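PDB 4YGT: uncharacterized protein YjgB from Bacillus subtilis, which is of unknown function but is probably a secreted lipoprotein and belongs to the DUF4309 family of the PepSY clan. Local coordinates for residues 58-61 / 66-69; 48-51 / 55-58. All coordinates share one frame; numbering follows the deposited sequence.

Contact 1: 58-61 / 66-69; sequences RPVG and FDLY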
loop_
_atom_site.group_PDB
_atom_site.type_symbol
_atom_site.label_atom_id
_atom_site.label_comp_id
_atom_site.label_asym_id
_atom_site.label_seq_id
_atom_site.Cartn_x
_atom_site.Cartn_y
_atom_site.Cartn_z
ATOM N N ARG A 58 4.499 -5.995 -14.792
ATOM C CA ARG A 58 3.272 -6.737 -15.070
ATOM C C ARG A 58 2.119 -5.715 -15.150
ATOM O O ARG A 58 1.659 -5.232 -14.114
ATOM C CB ARG A 58 3.001 -7.856 -14.051
ATOM C CG ARG A 58 1.914 -8.793 -14.532
ATOM C CD ARG A 58 1.915 -10.108 -13.799
ATOM N NE ARG A 58 0.838 -10.950 -14.304
ATOM C CZ ARG A 58 -0.299 -11.193 -13.663
ATOM N NH1 ARG A 58 -0.496 -10.713 -12.439
ATOM N NH2 ARG A 58 -1.235 -11.943 -14.225
ATOM N N PRO A 59 1.653 -5.356 -16.365
ATOM C CA PRO A 59 0.604 -4.333 -16.474
ATOM C C PRO A 59 -0.816 -4.872 -16.327
ATOM O O PRO A 59 -1.013 -6.091 -16.223
ATOM C CB PRO A 59 0.817 -3.792 -17.891
ATOM C CG PRO A 59 1.266 -4.978 -18.658
ATOM C CD PRO A 59 2.081 -5.824 -17.702
ATOM N N VAL A 60 -1.810 -3.949 -16.341
ATOM C CA VAL A 60 -3.242 -4.260 -16.269
ATOM C C VAL A 60 -3.561 -5.124 -17.489
ATOM O O VAL A 60 -3.124 -4.794 -18.590
ATOM C CB VAL A 60 -4.123 -2.969 -16.203
ATOM C CG1 VAL A 60 -5.614 -3.307 -16.220
ATOM C CG2 VAL A 60 -3.788 -2.110 -14.987
ATOM N N GLY A 61 -4.249 -6.238 -17.278
ATOM C CA GLY A 61 -4.602 -7.161 -18.351
ATOM C C GLY A 61 -4.878 -8.550 -17.835
ATOM O O GLY A 61 -4.035 -9.135 -17.145
ATOM N N PHE A 66 -4.100 -4.339 -11.734
ATOM C CA PHE A 66 -3.044 -3.473 -11.204
ATOM C C PHE A 66 -1.863 -3.367 -12.109
ATOM O O PHE A 66 -1.348 -4.380 -12.570
ATOM C CB PHE A 66 -2.525 -3.969 -9.837
ATOM C CG PHE A 66 -3.460 -3.686 -8.689
ATOM C CD1 PHE A 66 -4.544 -4.521 -8.431
ATOM C CD2 PHE A 66 -3.280 -2.566 -7.884
ATOM C CE1 PHE A 66 -5.444 -4.223 -7.408
ATOM C CE2 PHE A 66 -4.160 -2.281 -6.854
ATOM C CZ PHE A 66 -5.248 -3.099 -6.631
ATOM N N ASP A 67 -1.383 -2.135 -12.314
ATOM C CA ASP A 67 -0.092 -1.895 -12.966
ATOM C C ASP A 67 0.909 -2.260 -11.896
ATOM O O ASP A 67 0.892 -1.638 -10.835
ATOM C CB ASP A 67 0.042 -0.436 -13.437
ATOM C CG ASP A 67 -0.448 -0.191 -14.842
ATOM O OD1 ASP A 67 -0.649 -1.182 -15.592
ATOM O OD2 ASP A 67 -0.615 0.975 -15.202
ATOM N N LEU A 68 1.660 -3.356 -12.084
ATOM C CA LEU A 68 2.551 -3.831 -11.022
ATOM C C LEU A 68 4.034 -3.515 -11.274
ATOM O O LEU A 68 4.577 -3.750 -12.359
ATOM C CB LEU A 68 2.359 -5.328 -10.795
ATOM C CG LEU A 68 1.018 -5.731 -10.230
ATOM C CD1 LEU A 68 0.711 -7.183 -10.568
ATOM C CD2 LEU A 68 0.943 -5.463 -8.719
ATOM N N TYR A 69 4.660 -2.939 -10.243
ATOM C CA TYR A 69 6.059 -2.536 -10.244
ATOM C C TYR A 69 6.747 -3.335 -9.177
ATOM O O TYR A 69 6.391 -3.257 -8.003
ATOM C CB TYR A 69 6.183 -1.024 -10.028
ATOM C CG TYR A 69 5.562 -0.228 -11.158
ATOM C CD1 TYR A 69 6.293 0.087 -12.297
ATOM C CD2 TYR A 69 4.237 0.200 -11.093
ATOM C CE1 TYR A 69 5.729 0.815 -13.342
ATOM C CE2 TYR A 69 3.659 0.938 -12.131
ATOM C CZ TYR A 69 4.410 1.236 -13.255
ATOM O OH TYR A 69 3.868 1.976 -14.274
#
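Arg-58 and Leu-68 form a single antiparallel bridge, a hydrogen-bonded pair in which Leu-68 N donates to Arg-58 O at 2.8 Å while the return bond from Arg-58 N to Leu-68 O is weak. Glu-57 and Arg-58 both lie opposite Leu-68, a classic beta bulge. Two residues further on, the pairing passes to a side chain: the amide N of Val-60 reaches Asp-67 OD1 at 3.1 Å, meeting the oxygen nearly along its C-O axis with an N-H...O angle of 152°. Asp-67 can offer this oxygen because its CG stands beside its own backbone N (chi1 -90°), which swings the carboxylate to the 58-61 side. The same OD1 also touches carbon: Val-60 crosses the aspartate at about a right angle and lays CG2 3.3 Å from OD1, and Pro-59 CB comes to 3.8 Å from it. Arg-58 and Leu-68 run side by side in the same direction, CB to CB 4.2 Å; the arginine chain, extended from CG to NE, carries NH1 to within 4.2 Å of Leu-68 CD1. The other carboxylate oxygen of Asp-67, OD2, is bonded to His-50 NE2 and to Tyr-82 OH, so three partners hold the group and fix its rotation. An alanine at Asp-67 would remove both oxygens, and the Val-60 amide, the imidazole of His-50 and the hydroxyl of Tyr-82 would probably each lose a partner. Strand 67-69 is an outermost strand of the antiparallel sheet, bonded through Asp-67 and Tyr-69 to strand 77-82; Leu-68 rests on Phe-94 of strand 88-95, while Val-60 and Asp-67 touch Lys-46 of helix 46-53.

Contact 2: 48-51 / 55-58; sequences DVHA and EPER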
loop_
_atom_site.group_PDB
_atom_site.type_symbol
_atom_site.label_atom_id
_atom_site.label_comp_id
_atom_site.label_asym_id
_atom_site.label_seq_id
_atom_site.Cartn_x
_atom_site.Cartn_y
_atom_site.Cartn_z
ATOM N N ASP A 48 0.274 9.436 -15.357
ATOM C CA ASP A 48 1.180 10.005 -14.351
ATOM C C ASP A 48 1.998 8.900 -13.686
ATOM O O ASP A 48 3.164 9.105 -13.373
ATOM C CB ASP A 48 0.406 10.798 -13.269
ATOM C CG ASP A 48 -0.351 12.040 -13.727
ATOM O OD1 ASP A 48 0.110 12.704 -14.684
ATOM O OD2 ASP A 48 -1.377 12.380 -13.090
ATOM N N VAL A 49 1.367 7.751 -13.421
ATOM C CA VAL A 49 2.003 6.581 -12.798
ATOM C C VAL A 49 3.141 6.098 -13.717
ATOM O O VAL A 49 4.268 5.881 -13.267
ATOM C CB VAL A 49 0.959 5.460 -12.489
ATOM C CG1 VAL A 49 1.635 4.167 -12.053
ATOM C CG2 VAL A 49 -0.051 5.922 -11.439
ATOM N N HIS A 50 2.836 5.957 -15.003
ATOM C CA HIS A 50 3.780 5.523 -16.017
ATOM C C HIS A 50 4.884 6.542 -16.199
ATOM O O HIS A 50 6.037 6.159 -16.372
ATOM C CB HIS A 50 3.044 5.251 -17.336
ATOM C CG HIS A 50 2.319 3.946 -17.335
ATOM N ND1 HIS A 50 2.440 3.060 -18.382
ATOM C CD2 HIS A 50 1.524 3.395 -16.386
ATOM C CE1 HIS A 50 1.701 2.011 -18.050
ATOM N NE2 HIS A 50 1.128 2.170 -16.861
ATOM N N ALA A 51 4.550 7.835 -16.102
ATOM C CA ALA A 51 5.528 8.920 -16.170
ATOM C C ALA A 51 6.524 8.794 -14.998
ATOM O O ALA A 51 7.728 8.878 -15.205
ATOM C CB ALA A 51 4.817 10.276 -16.140
ATOM N N GLU A 55 7.255 1.672 -17.392
ATOM C CA GLU A 55 6.324 0.600 -17.749
ATOM C C GLU A 55 6.319 -0.431 -16.662
ATOM O O GLU A 55 7.382 -0.701 -16.093
ATOM C CB GLU A 55 6.664 -0.041 -19.122
ATOM C CG GLU A 55 6.389 0.874 -20.308
ATOM C CD GLU A 55 4.996 1.476 -20.325
ATOM O OE1 GLU A 55 4.019 0.698 -20.421
ATOM O OE2 GLU A 55 4.879 2.715 -20.174
ATOM N N PRO A 56 5.136 -1.019 -16.355
ATOM C CA PRO A 56 5.072 -2.027 -15.288
ATOM C C PRO A 56 5.724 -3.361 -15.640
ATOM O O PRO A 56 5.703 -3.792 -16.797
ATOM C CB PRO A 56 3.571 -2.225 -15.061
ATOM C CG PRO A 56 2.887 -1.248 -15.918
ATOM C CD PRO A 56 3.810 -0.788 -16.959
ATOM N N GLU A 57 6.253 -4.039 -14.600
ATOM C CA GLU A 57 6.852 -5.372 -14.661
ATOM C C GLU A 57 5.773 -6.412 -14.899
ATOM O O GLU A 57 6.090 -7.569 -15.164
ATOM C CB GLU A 57 7.630 -5.683 -13.371
ATOM C CG GLU A 57 9.074 -5.188 -13.395
ATOM C CD GLU A 57 9.324 -3.721 -13.087
ATOM O OE1 GLU A 57 8.681 -3.188 -12.156
ATOM O OE2 GLU A 57 10.231 -3.132 -13.718
ATOM N N ARG A 58 4.499 -5.995 -14.792
ATOM C CA ARG A 58 3.272 -6.737 -15.070
ATOM C C ARG A 58 2.119 -5.715 -15.150
ATOM O O ARG A 58 1.659 -5.232 -14.114
ATOM C CB ARG A 58 3.001 -7.856 -14.051
ATOM C CG ARG A 58 1.914 -8.793 -14.532
ATOM C CD ARG A 58 1.915 -10.108 -13.799
ATOM N NE ARG A 58 0.838 -10.950 -14.304
ATOM C CZ ARG A 58 -0.299 -11.193 -13.663
ATOM N NH1 ARG A 58 -0.496 -10.713 -12.439
ATOM N NH2 ARG A 58 -1.235 -11.943 -14.225
#
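A histidine-carboxylate hydrogen bond, backed by a proline, joins His-50 of helix 46-53 to Glu-55 in the loop just after that helix, at the protein surface. His-50 ND1 donates to Glu-55 OE2 at 3.0 Å with an N-H...O angle of 144°, so the bond is noticeably bent. The oxygen lies at the edge of the imidazole, and the N-H meets OE2 on its syn side, though 35° out of the carboxylate plane. Ring and carboxylate are turned 64° against each other. Glu-55 sends its CB away from the helix, but the chain bends at chi2 and folds the carboxylate back to the ring. Pro-56 adds apolar packing: it crosses the histidine at about a right angle, with CD 3.7 Å from His-50 CE1 and CG 4.0 Å from NE2. On its far nitrogen, NE2, His-50 bonds to Asp-67 OD2, so the imidazole is held between two carboxylates, a setting likely to favour its protonated form. His-50 and Pro-56 both touch Tyr-69 of strand 67-69, and Val-49 packs on Phe-80 and Tyr-82 of strand 77-82, which seats the helix against this end of the sheet.

In the fold
Of the parts joined here, helix 46-53 comes first along the chain, and contact 2 closes the short turn after it, bringing 55-58 back to His-50. Contact 1 follows directly, closing the second loop as 66-69 returns alongside 58-61. The two loops are consecutive rather than nested or crossed, and Arg-58 belongs to both, ending one and starting the other. Their centres lie 8 Å apart. The hydrogen bond between His-50 and Asp-67 joins them across both loops, giving a continuous run of hydrogen bonds from the Glu-55 carboxylate through the His-50 ring and the Asp-67 carboxylate to the Val-60 amide. Together they tie helix 46-53, its following loop and strand 67-69 into one corner.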